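Local coordinates for protein dihydrocoumarin hydrolase, AncDHCH1 (Pseudomonas sp., PDB 6C2C) that probably hydrolyses dihydrocoumarin at a two-zinc active site of the metallo-beta-lactamase superfamily, and is related in its evolution to methyl-parathion hydrolase, at residues Leu82-Ala87 / Tyr116-His121; Tyr20-Gly25 / Val292-Ser297; Leu44-Pro49 / Ser239-Phe244. One frame throughout, in Å; residues are numbered along the deposited sequence. Where two conformers were deposited one is given.

Interaction 1: residues Leu82-Ala87 / Tyr116-His121; sequences LVDTGA and YITHMH. With ZN (zinc ion), chain D.
D84 grips T118 with both oxygens of its carboxylate, one on the backbone and one on the side chain. T118 N points at D84 OD1 at 2.8 Å in a nearly straight bond (169°), met on the syn side and somewhat out of the carboxylate plane. The hydroxyl T118 OG1 gives its proton to the syn lone pair of D84 OD2, also at 2.8 Å. With chi1 at 59°, T118 OG1 stands between its backbone N and carbonyl carbon, and also accepts the N-H of H119 ND1 at 2.9 Å, almost in the plane of the imidazole. The other ring nitrogen, H119 NE2, binds the zinc ion at 2.1 Å, with the bond to T118 fixing the rotation of the ring. H121 ND1 binds the same zinc at 2.3 Å; two waters, H205 and D226 complete its shell. This is the signature HxHxDH loop of the metallo-beta-lactamase fold, here H119 to H124, set beside the aspartate just after strand 80-83. D84 OD2 is also hydrogen-bonded to H124, a ligand of the second zinc, which makes D84 second-shell to that metal; toward the zinc held by H119 it acts through T118. Further out, the backbones place D84 and T118. V83 and Y116 form a parallel bridge with both side chains on one face of the sheet, flanked by bonds from Y116 N to L82 O (2.8 Å) and from D84 N to Y116 O (2.9 Å). V83 CG1 meets the methyl T118 CG2, while the tyrosine ring leads away to bond E114 through its hydroxyl.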
loop_
_atom_site.group_PDB
_atom_site.type_symbol
_atom_site.label_atom_id
_atom_site.label_comp_id
_atom_site.label_asym_id
_atom_site.label_seq_id
_atom_site.Cartn_x
_atom_site.Cartn_y
_atom_site.Cartn_z
ATOM N N LEU A 82 6.438 -6.613 -8.025
ATOM C CA LEU A 82 6.341 -5.648 -6.931
ATOM C C LEU A 82 4.941 -5.057 -6.979
ATOM O O LEU A 82 4.520 -4.540 -8.034
ATOM C CB LEU A 82 7.392 -4.572 -7.079
ATOM C CG LEU A 82 7.289 -3.394 -6.105
ATOM C CD1 LEU A 82 7.399 -3.867 -4.660
ATOM C CD2 LEU A 82 8.352 -2.325 -6.399
ATOM N N VAL A 83 4.225 -5.131 -5.857
ATOM C CA VAL A 83 2.870 -4.553 -5.724
ATOM C C VAL A 83 2.985 -3.256 -4.929
ATOM O O VAL A 83 3.405 -3.243 -3.838
ATOM C CB VAL A 83 1.918 -5.476 -4.973
ATOM C CG1 VAL A 83 0.603 -4.777 -4.747
ATOM C CG2 VAL A 83 1.667 -6.739 -5.786
ATOM N N ASP A 84 2.765 -2.180 -5.659
ATOM C CA ASP A 84 2.897 -0.797 -5.223
ATOM C C ASP A 84 4.363 -0.375 -5.051
ATOM O O ASP A 84 5.185 -1.208 -5.015
ATOM C CB ASP A 84 2.034 -0.467 -4.053
ATOM C CG ASP A 84 0.546 -0.388 -4.438
ATOM O OD1 ASP A 84 0.247 -0.300 -5.631
ATOM O OD2 ASP A 84 -0.247 -0.425 -3.515
ATOM N N THR A 85 4.601 0.939 -4.979
ATOM C CA THR A 85 5.982 1.422 -4.959
ATOM C C THR A 85 6.288 2.571 -4.040
ATOM O O THR A 85 7.309 3.119 -4.098
ATOM C CB THR A 85 6.450 1.902 -6.364
ATOM O OG1 THR A 85 5.740 3.073 -6.737
ATOM C CG2 THR A 85 6.267 0.852 -7.477
ATOM N N GLY A 86 5.384 2.838 -3.138
ATOM C CA GLY A 86 5.616 3.995 -2.287
ATOM C C GLY A 86 5.526 5.315 -3.042
ATOM O O GLY A 86 5.046 5.421 -4.172
ATOM N N ALA A 87 5.968 6.372 -2.334
ATOM C CA ALA A 87 5.722 7.768 -2.710
ATOM C C ALA A 87 6.890 8.498 -3.344
ATOM O O ALA A 87 6.684 9.627 -3.841
ATOM C CB ALA A 87 5.344 8.580 -1.483
ATOM N N TYR A 116 2.659 -4.140 -10.143
ATOM C CA TYR A 116 1.195 -4.039 -10.138
ATOM C C TYR A 116 0.779 -2.934 -9.178
ATOM O O TYR A 116 1.214 -2.880 -8.037
ATOM C CB TYR A 116 0.528 -5.366 -9.739
ATOM C CG TYR A 116 0.963 -6.541 -10.609
ATOM C CD1 TYR A 116 1.320 -6.374 -11.943
ATOM C CD2 TYR A 116 1.057 -7.801 -10.050
ATOM C CE1 TYR A 116 1.730 -7.492 -12.752
ATOM C CE2 TYR A 116 1.469 -8.908 -10.847
ATOM C CZ TYR A 116 1.843 -8.685 -12.160
ATOM O OH TYR A 116 2.253 -9.838 -12.871
ATOM N N ILE A 117 0.012 -1.972 -9.689
ATOM C CA ILE A 117 -0.358 -0.781 -8.944
ATOM C C ILE A 117 -1.796 -0.931 -8.459
ATOM O O ILE A 117 -2.722 -1.138 -9.267
ATOM C CB ILE A 117 -0.206 0.443 -9.855
ATOM C CG1 ILE A 117 1.255 0.641 -10.263
ATOM C CG2 ILE A 117 -0.808 1.662 -9.177
ATOM C CD1 ILE A 117 2.186 0.840 -9.033
ATOM N N THR A 118 -2.011 -0.853 -7.138
ATOM C CA THR A 118 -3.391 -0.986 -6.660
ATOM C C THR A 118 -4.238 0.211 -7.102
ATOM O O THR A 118 -5.376 0.039 -7.522
ATOM C CB THR A 118 -3.426 -1.117 -5.122
ATOM O OG1 THR A 118 -2.819 0.045 -4.501
ATOM C CG2 THR A 118 -2.753 -2.426 -4.659
ATOM N N HIS A 119 -3.648 1.400 -7.099
ATOM C CA HIS A 119 -4.309 2.608 -7.558
ATOM C C HIS A 119 -3.271 3.708 -7.684
ATOM O O HIS A 119 -2.195 3.636 -7.080
ATOM C CB HIS A 119 -5.432 3.036 -6.600
ATOM C CG HIS A 119 -4.997 3.428 -5.215
ATOM N ND1 HIS A 119 -4.324 2.573 -4.353
ATOM C CD2 HIS A 119 -5.181 4.591 -4.536
ATOM C CE1 HIS A 119 -4.104 3.195 -3.198
ATOM N NE2 HIS A 119 -4.644 4.413 -3.258
ATOM N N MET A 120 -3.590 4.727 -8.491
ATOM C CA MET A 120 -2.550 5.721 -8.815
ATOM C C MET A 120 -2.496 6.917 -7.878
ATOM O O MET A 120 -2.127 8.002 -8.304
ATOM C CB MET A 120 -2.711 6.179 -10.264
ATOM C CG MET A 120 -2.504 4.979 -11.219
ATOM S SD MET A 120 -2.522 5.547 -12.951
ATOM C CE MET A 120 -2.274 3.946 -13.734
ATOM N N HIS A 121 -2.703 6.740 -6.589
ATOM C CA HIS A 121 -2.383 7.778 -5.638
ATOM C C HIS A 121 -0.882 7.913 -5.487
ATOM O O HIS A 121 -0.118 6.984 -5.790
ATOM C CB HIS A 121 -3.058 7.467 -4.298
ATOM C CG HIS A 121 -4.515 7.821 -4.262
ATOM N ND1 HIS A 121 -5.380 7.420 -3.273
ATOM C CD2 HIS A 121 -5.272 8.568 -5.120
ATOM C CE1 HIS A 121 -6.599 7.886 -3.490
ATOM N NE2 HIS A 121 -6.552 8.596 -4.606
HETATM ZN ZN ZN D . -4.961 5.832 -1.691
HETATM O O HOH W 1 -3.262 6.420 -1.124
HETATM O O HOH W 2 -5.685 7.161 -0.052
#

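Interaction 2: residues Tyr20-Gly25 / Val292-Ser297; sequences YRMMLG and VPVNYS
Y20 reaches across to the C-terminal tail of the chain with the tip of its side chain, and its hydroxyl carries the polar part of the contact. Its CG lies anti to the backbone N (chi1 -179°), which extends the ring out from its strand. S297 N donates to Y20 OH over 3.0 Å, the nitrogen lying beyond the ring edge and near its plane; the bond is moderately bent, at 151°. A water sits in the ring plane at the same tip, 2.6 Å from Y20 OH, and donates to N295 O at 2.8 Å. One phenolic oxygen is therefore tied to two backbone groups of the tail, S297 N directly and N295 O through a water.

The apolar contacts are looser and spread along the phenol. On one flank Y20 CE1 meets Y296 CD1 at 3.8 Å, the two side chains crossing obliquely and without ring stacking; on the other, Y20 CE2 lies 4.2 Å from the methyl V294 CG2. The arrangement belongs to the two-sheet sandwich at the heart of the metallo-beta-lactamase fold: strand 19-24 is an outermost strand of one mixed sheet, and strand 288-293, from which the tail leaves, is an outermost strand of the other. M22 adds to the seam, its SD 4.2 Å from V294 CG1, and both side chains rest on L268 and I279 of the second sheet.

Charge plays its part away from the tail, where the guanidinium of R21 turns to A105 O and T30. F276 and P277 also pack on Y20. Y20, N295, Y296 and S297 all touch a crystal neighbour, so the conformation of the tail may owe something to the lattice.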
loop_
_atom_site.group_PDB
_atom_site.type_symbol
_atom_site.label_atom_id
_atom_site.label_comp_id
_atom_site.label_asym_id
_atom_site.label_seq_id
_atom_site.Cartn_x
_atom_site.Cartn_y
_atom_site.Cartn_z
ATOM N N TYR A 20 10.183 -7.087 5.637
ATOM C CA TYR A 20 9.784 -8.248 6.430
ATOM C C TYR A 20 9.558 -9.401 5.473
ATOM O O TYR A 20 8.727 -9.305 4.567
ATOM C CB TYR A 20 8.515 -7.948 7.264
ATOM C CG TYR A 20 8.161 -9.153 8.067
ATOM C CD1 TYR A 20 8.949 -9.532 9.144
ATOM C CD2 TYR A 20 7.102 -9.974 7.695
ATOM C CE1 TYR A 20 8.690 -10.690 9.848
ATOM C CE2 TYR A 20 6.794 -11.144 8.393
ATOM C CZ TYR A 20 7.617 -11.514 9.462
ATOM O OH TYR A 20 7.308 -12.672 10.156
ATOM N N ARG A 21 10.310 -10.496 5.650
ATOM C CA ARG A 21 10.227 -11.675 4.789
ATOM C C ARG A 21 9.186 -12.658 5.296
ATOM O O ARG A 21 9.153 -12.981 6.488
ATOM C CB ARG A 21 11.589 -12.378 4.789
ATOM C CG ARG A 21 11.830 -13.198 3.518
ATOM C CD ARG A 21 12.288 -12.236 2.386
ATOM N NE ARG A 21 13.679 -11.866 2.686
ATOM C CZ ARG A 21 14.391 -11.009 1.971
ATOM N NH1 ARG A 21 13.873 -10.423 0.894
ATOM N NH2 ARG A 21 15.650 -10.769 2.337
ATOM N N MET A 22 8.412 -13.228 4.369
ATOM C CA MET A 22 7.399 -14.219 4.717
ATOM C C MET A 22 7.289 -15.201 3.558
ATOM O O MET A 22 7.093 -14.758 2.432
ATOM C CB MET A 22 6.043 -13.528 4.992
ATOM C CG MET A 22 4.988 -14.459 5.551
ATOM S SD MET A 22 3.385 -13.668 5.579
ATOM C CE MET A 22 2.955 -13.700 3.854
ATOM N N MET A 23 7.372 -16.503 3.814
ATOM C CA MET A 23 7.090 -17.464 2.761
ATOM C C MET A 23 5.600 -17.682 2.612
ATOM O O MET A 23 4.827 -17.608 3.591
ATOM C CB MET A 23 7.797 -18.809 3.016
ATOM C CG MET A 23 9.297 -18.712 2.966
ATOM S SD MET A 23 9.945 -18.147 1.388
ATOM C CE MET A 23 9.310 -19.373 0.230
ATOM N N LEU A 24 5.188 -17.884 1.351
ATOM C CA LEU A 24 3.781 -18.135 1.002
ATOM C C LEU A 24 3.817 -19.298 0.010
ATOM O O LEU A 24 3.992 -19.093 -1.200
ATOM C CB LEU A 24 3.138 -16.865 0.411
ATOM C CG LEU A 24 1.649 -17.096 0.114
ATOM C CD1 LEU A 24 0.806 -16.795 1.374
ATOM C CD2 LEU A 24 1.153 -16.157 -0.998
ATOM N N GLY A 25 3.723 -20.540 0.525
ATOM C CA GLY A 25 3.944 -21.682 -0.355
ATOM C C GLY A 25 5.349 -21.618 -0.921
ATOM O O GLY A 25 6.343 -21.432 -0.191
ATOM N N VAL A 292 -5.579 -9.973 13.013
ATOM C CA VAL A 292 -4.639 -10.850 13.711
ATOM C C VAL A 292 -3.312 -10.810 12.950
ATOM O O VAL A 292 -3.142 -11.507 11.948
ATOM C CB VAL A 292 -5.184 -12.285 13.774
ATOM C CG1 VAL A 292 -4.234 -13.197 14.534
ATOM C CG2 VAL A 292 -6.633 -12.292 14.389
ATOM N N PRO A 293 -2.360 -9.963 13.383
ATOM C CA PRO A 293 -1.076 -9.834 12.679
ATOM C C PRO A 293 -0.376 -11.170 12.608
ATOM O O PRO A 293 -0.504 -12.006 13.513
ATOM C CB PRO A 293 -0.289 -8.841 13.562
ATOM C CG PRO A 293 -1.337 -8.047 14.325
ATOM C CD PRO A 293 -2.494 -9.037 14.523
ATOM N N VAL A 294 0.416 -11.366 11.541
ATOM C CA VAL A 294 1.214 -12.582 11.432
ATOM C C VAL A 294 2.225 -12.694 12.576
ATOM O O VAL A 294 2.815 -11.708 13.044
ATOM C CB VAL A 294 1.962 -12.690 10.087
ATOM C CG1 VAL A 294 0.976 -13.033 8.982
ATOM C CG2 VAL A 294 2.801 -11.446 9.773
ATOM N N ASN A 295 2.454 -13.921 12.969
ATOM C CA ASN A 295 3.475 -14.272 13.953
ATOM C C ASN A 295 4.859 -13.988 13.372
ATOM O O ASN A 295 5.165 -14.344 12.222
ATOM C CB ASN A 295 3.321 -15.769 14.287
ATOM C CG ASN A 295 4.144 -16.209 15.480
ATOM O OD1 ASN A 295 4.020 -15.633 16.564
ATOM N ND2 ASN A 295 4.989 -17.257 15.290
ATOM N N TYR A 296 5.734 -13.405 14.186
ATOM C CA TYR A 296 7.106 -13.181 13.734
ATOM C C TYR A 296 7.799 -14.501 13.426
ATOM O O TYR A 296 7.849 -15.397 14.282
ATOM C CB TYR A 296 7.871 -12.407 14.809
ATOM C CG TYR A 296 9.316 -12.138 14.445
ATOM C CD1 TYR A 296 9.634 -11.162 13.492
ATOM C CD2 TYR A 296 10.363 -12.843 15.053
ATOM C CE1 TYR A 296 10.963 -10.855 13.178
ATOM C CE2 TYR A 296 11.695 -12.582 14.703
ATOM C CZ TYR A 296 11.976 -11.601 13.779
ATOM O OH TYR A 296 13.286 -11.360 13.499
ATOM N N SER A 297 8.345 -14.626 12.203
ATOM C CA SER A 297 8.970 -15.856 11.769
ATOM C C SER A 297 10.314 -15.566 11.119
ATOM O O SER A 297 10.452 -14.600 10.351
ATOM C CB SER A 297 7.992 -16.590 10.807
ATOM O OG SER A 297 8.495 -17.831 10.381
HETATM O O HOH W 3 5.378 -14.176 9.435
#

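Interaction 3: residues Leu44-Pro49 / Ser239-Phe244; sequences LLNQPP and SVTIQF
N46 and T241 are joined side chain to side chain by a bond that both rotamers set up. T241 OG1 stands between its backbone N and carbonyl carbon (chi1 62°), N46 CG lies anti to its carbonyl carbon (chi1 -75°), and N46 ND2 donates to T241 OG1 at 3.0 Å, with the hydroxyl oxygen in the amide plane and the bond nearly straight (172°). The backbones agree: N46 N donates to T241 O at 2.8 Å, approaching from above the carbonyl plane, and Q243 N donates to L44 O at 2.9 Å. These two bonds flank a single bridge between L45 and I242, the chains running roughly opposed. A water extends the pairing, donating to N46 O and accepting from T241 N. N46 is the centre of an inverse gamma turn, closed by a weak bond from Q47 N to L45 O.

Packing flanks this polar centre. Both methyls of L44 meet the tip of F244 from one side of its ring, L44 CD1 3.6 Å and L44 CD2 3.8 Å from F244 CZ. Q47, its CG turned between N and carbonyl carbon and its chain extended beyond, crosses the V240 side chain at about a right angle, its OE1 3.4 Å from V240 CG2, while its NE2 is bonded to T52. L45 CD2 lies between V240 and I242.

The pairing ties the turn between helices 41-44 and 49-58 to the loop leading into helix 248-265. That helix covers T241, V233 of helix 231-234 supports L45, Q47 and V240, and F244 leans on the zinc ligand H205.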
loop_
_atom_site.group_PDB
_atom_site.type_symbol
_atom_site.label_atom_id
_atom_site.label_comp_id
_atom_site.label_asym_id
_atom_site.label_seq_id
_atom_site.Cartn_x
_atom_site.Cartn_y
_atom_site.Cartn_z
ATOM N N LEU A 44 -9.939 13.715 8.348
ATOM C CA LEU A 44 -10.097 13.002 7.085
ATOM C C LEU A 44 -11.214 11.953 7.125
ATOM O O LEU A 44 -11.852 11.690 6.097
ATOM C CB LEU A 44 -8.765 12.330 6.718
ATOM C CG LEU A 44 -7.632 13.278 6.386
ATOM C CD1 LEU A 44 -6.333 12.506 6.509
ATOM C CD2 LEU A 44 -7.817 13.810 5.002
ATOM N N LEU A 45 -11.423 11.265 8.262
ATOM C CA LEU A 45 -12.484 10.268 8.312
ATOM C C LEU A 45 -13.861 10.930 8.262
ATOM O O LEU A 45 -14.061 12.022 8.802
ATOM C CB LEU A 45 -12.376 9.393 9.571
ATOM C CG LEU A 45 -11.162 8.441 9.582
ATOM C CD1 LEU A 45 -11.009 7.811 10.963
ATOM C CD2 LEU A 45 -11.410 7.326 8.562
ATOM N N ASN A 46 -14.809 10.242 7.636
ATOM C CA ASN A 46 -16.137 10.821 7.362
ATOM C C ASN A 46 -17.100 10.476 8.491
ATOM O O ASN A 46 -18.075 9.730 8.346
ATOM C CB ASN A 46 -16.663 10.336 6.010
ATOM C CG ASN A 46 -15.977 11.016 4.849
ATOM O OD1 ASN A 46 -15.606 12.177 4.912
ATOM N ND2 ASN A 46 -15.789 10.267 3.764
ATOM N N GLN A 47 -16.717 10.951 9.671
ATOM C CA GLN A 47 -17.548 10.865 10.865
ATOM C C GLN A 47 -17.059 11.933 11.833
ATOM O O GLN A 47 -16.040 12.579 11.603
ATOM C CB GLN A 47 -17.479 9.456 11.484
ATOM C CG GLN A 47 -16.124 9.205 12.172
ATOM C CD GLN A 47 -16.130 7.882 12.901
ATOM O OE1 GLN A 47 -17.130 7.146 12.892
ATOM N NE2 GLN A 47 -14.996 7.551 13.537
ATOM N N PRO A 48 -17.822 12.223 12.884
ATOM C CA PRO A 48 -17.446 13.331 13.769
ATOM C C PRO A 48 -16.135 13.031 14.472
ATOM O O PRO A 48 -15.913 11.875 14.869
ATOM C CB PRO A 48 -18.618 13.419 14.761
ATOM C CG PRO A 48 -19.773 12.679 14.105
ATOM C CD PRO A 48 -19.105 11.597 13.233
ATOM N N PRO A 49 -15.237 14.027 14.569
ATOM C CA PRO A 49 -13.942 13.840 15.261
ATOM C C PRO A 49 -14.035 13.169 16.615
ATOM O O PRO A 49 -13.164 12.349 16.953
ATOM C CB PRO A 49 -13.398 15.271 15.385
ATOM C CG PRO A 49 -14.019 15.999 14.295
ATOM C CD PRO A 49 -15.340 15.378 13.997
ATOM N N SER A 239 -17.989 0.693 7.997
ATOM C CA SER A 239 -18.736 1.663 7.205
ATOM C C SER A 239 -18.091 3.044 7.172
ATOM O O SER A 239 -18.478 3.870 6.328
ATOM C CB SER A 239 -20.166 1.754 7.762
ATOM O OG SER A 239 -20.166 2.630 8.899
ATOM N N VAL A 240 -17.148 3.350 8.050
ATOM C CA VAL A 240 -16.571 4.689 8.095
ATOM C C VAL A 240 -15.626 4.837 6.912
ATOM O O VAL A 240 -14.721 4.016 6.738
ATOM C CB VAL A 240 -15.816 4.936 9.413
ATOM C CG1 VAL A 240 -15.313 6.381 9.482
ATOM C CG2 VAL A 240 -16.684 4.583 10.628
ATOM N N THR A 241 -15.841 5.862 6.093
ATOM C CA THR A 241 -15.042 6.129 4.914
ATOM C C THR A 241 -14.096 7.305 5.164
ATOM O O THR A 241 -14.024 7.885 6.266
ATOM C CB THR A 241 -15.992 6.344 3.716
ATOM O OG1 THR A 241 -16.817 7.505 3.981
ATOM C CG2 THR A 241 -16.876 5.123 3.489
ATOM N N ILE A 242 -13.332 7.673 4.130
ATOM C CA ILE A 242 -12.318 8.710 4.269
ATOM C C ILE A 242 -12.372 9.639 3.063
ATOM O O ILE A 242 -12.809 9.249 1.963
ATOM C CB ILE A 242 -10.904 8.056 4.469
ATOM C CG1 ILE A 242 -9.861 9.043 4.986
ATOM C CG2 ILE A 242 -10.400 7.337 3.160
ATOM C CD1 ILE A 242 -8.626 8.249 5.623
ATOM N N GLN A 243 -11.920 10.870 3.282
ATOM C CA GLN A 243 -11.992 11.857 2.209
ATOM C C GLN A 243 -11.182 11.422 0.992
ATOM O O GLN A 243 -11.531 11.808 -0.136
ATOM C CB GLN A 243 -11.533 13.229 2.715
ATOM C CG GLN A 243 -12.562 13.916 3.636
ATOM C CD GLN A 243 -12.083 15.272 4.109
ATOM O OE1 GLN A 243 -12.235 15.632 5.272
ATOM N NE2 GLN A 243 -11.523 16.044 3.194
ATOM N N PHE A 244 -10.118 10.609 1.196
ATOM C CA PHE A 244 -9.306 10.176 0.069
ATOM C C PHE A 244 -10.071 9.292 -0.920
ATOM O O PHE A 244 -9.559 9.044 -2.008
ATOM C CB PHE A 244 -8.080 9.389 0.559
ATOM C CG PHE A 244 -7.173 10.146 1.484
ATOM C CD1 PHE A 244 -6.825 11.472 1.229
ATOM C CD2 PHE A 244 -6.647 9.506 2.620
ATOM C CE1 PHE A 244 -5.970 12.144 2.072
ATOM C CE2 PHE A 244 -5.791 10.184 3.460
ATOM C CZ PHE A 244 -5.435 11.490 3.165
HETATM O O HOH W 4 -18.430 7.353 6.964
HETATM O O HOH W 5 -14.054 14.226 6.331
#

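Burial falls from interaction 1, wholly in the core, through the partly buried interaction 3 to interaction 2 at the surface. Interactions 1 and 2 reach the same mixed sheet, one at its inner strands, the other at an outermost strand. Chemistry follows place: carboxylate, imidazole and metal bonds in interaction 1, neutral amide and hydroxyl pairing with apolar flanks in interaction 3, and a phenol, a bridging water and loose apolar contacts in interaction 2, which joins edge strands of both sheets. Interactions 1 and 3 meet at the zinc site, where H121 CE1 packs 3.5 Å from F244 O; interaction 2 stays apart, its nearest atoms about 11 Å from interaction 1 and about 17 Å from interaction 3.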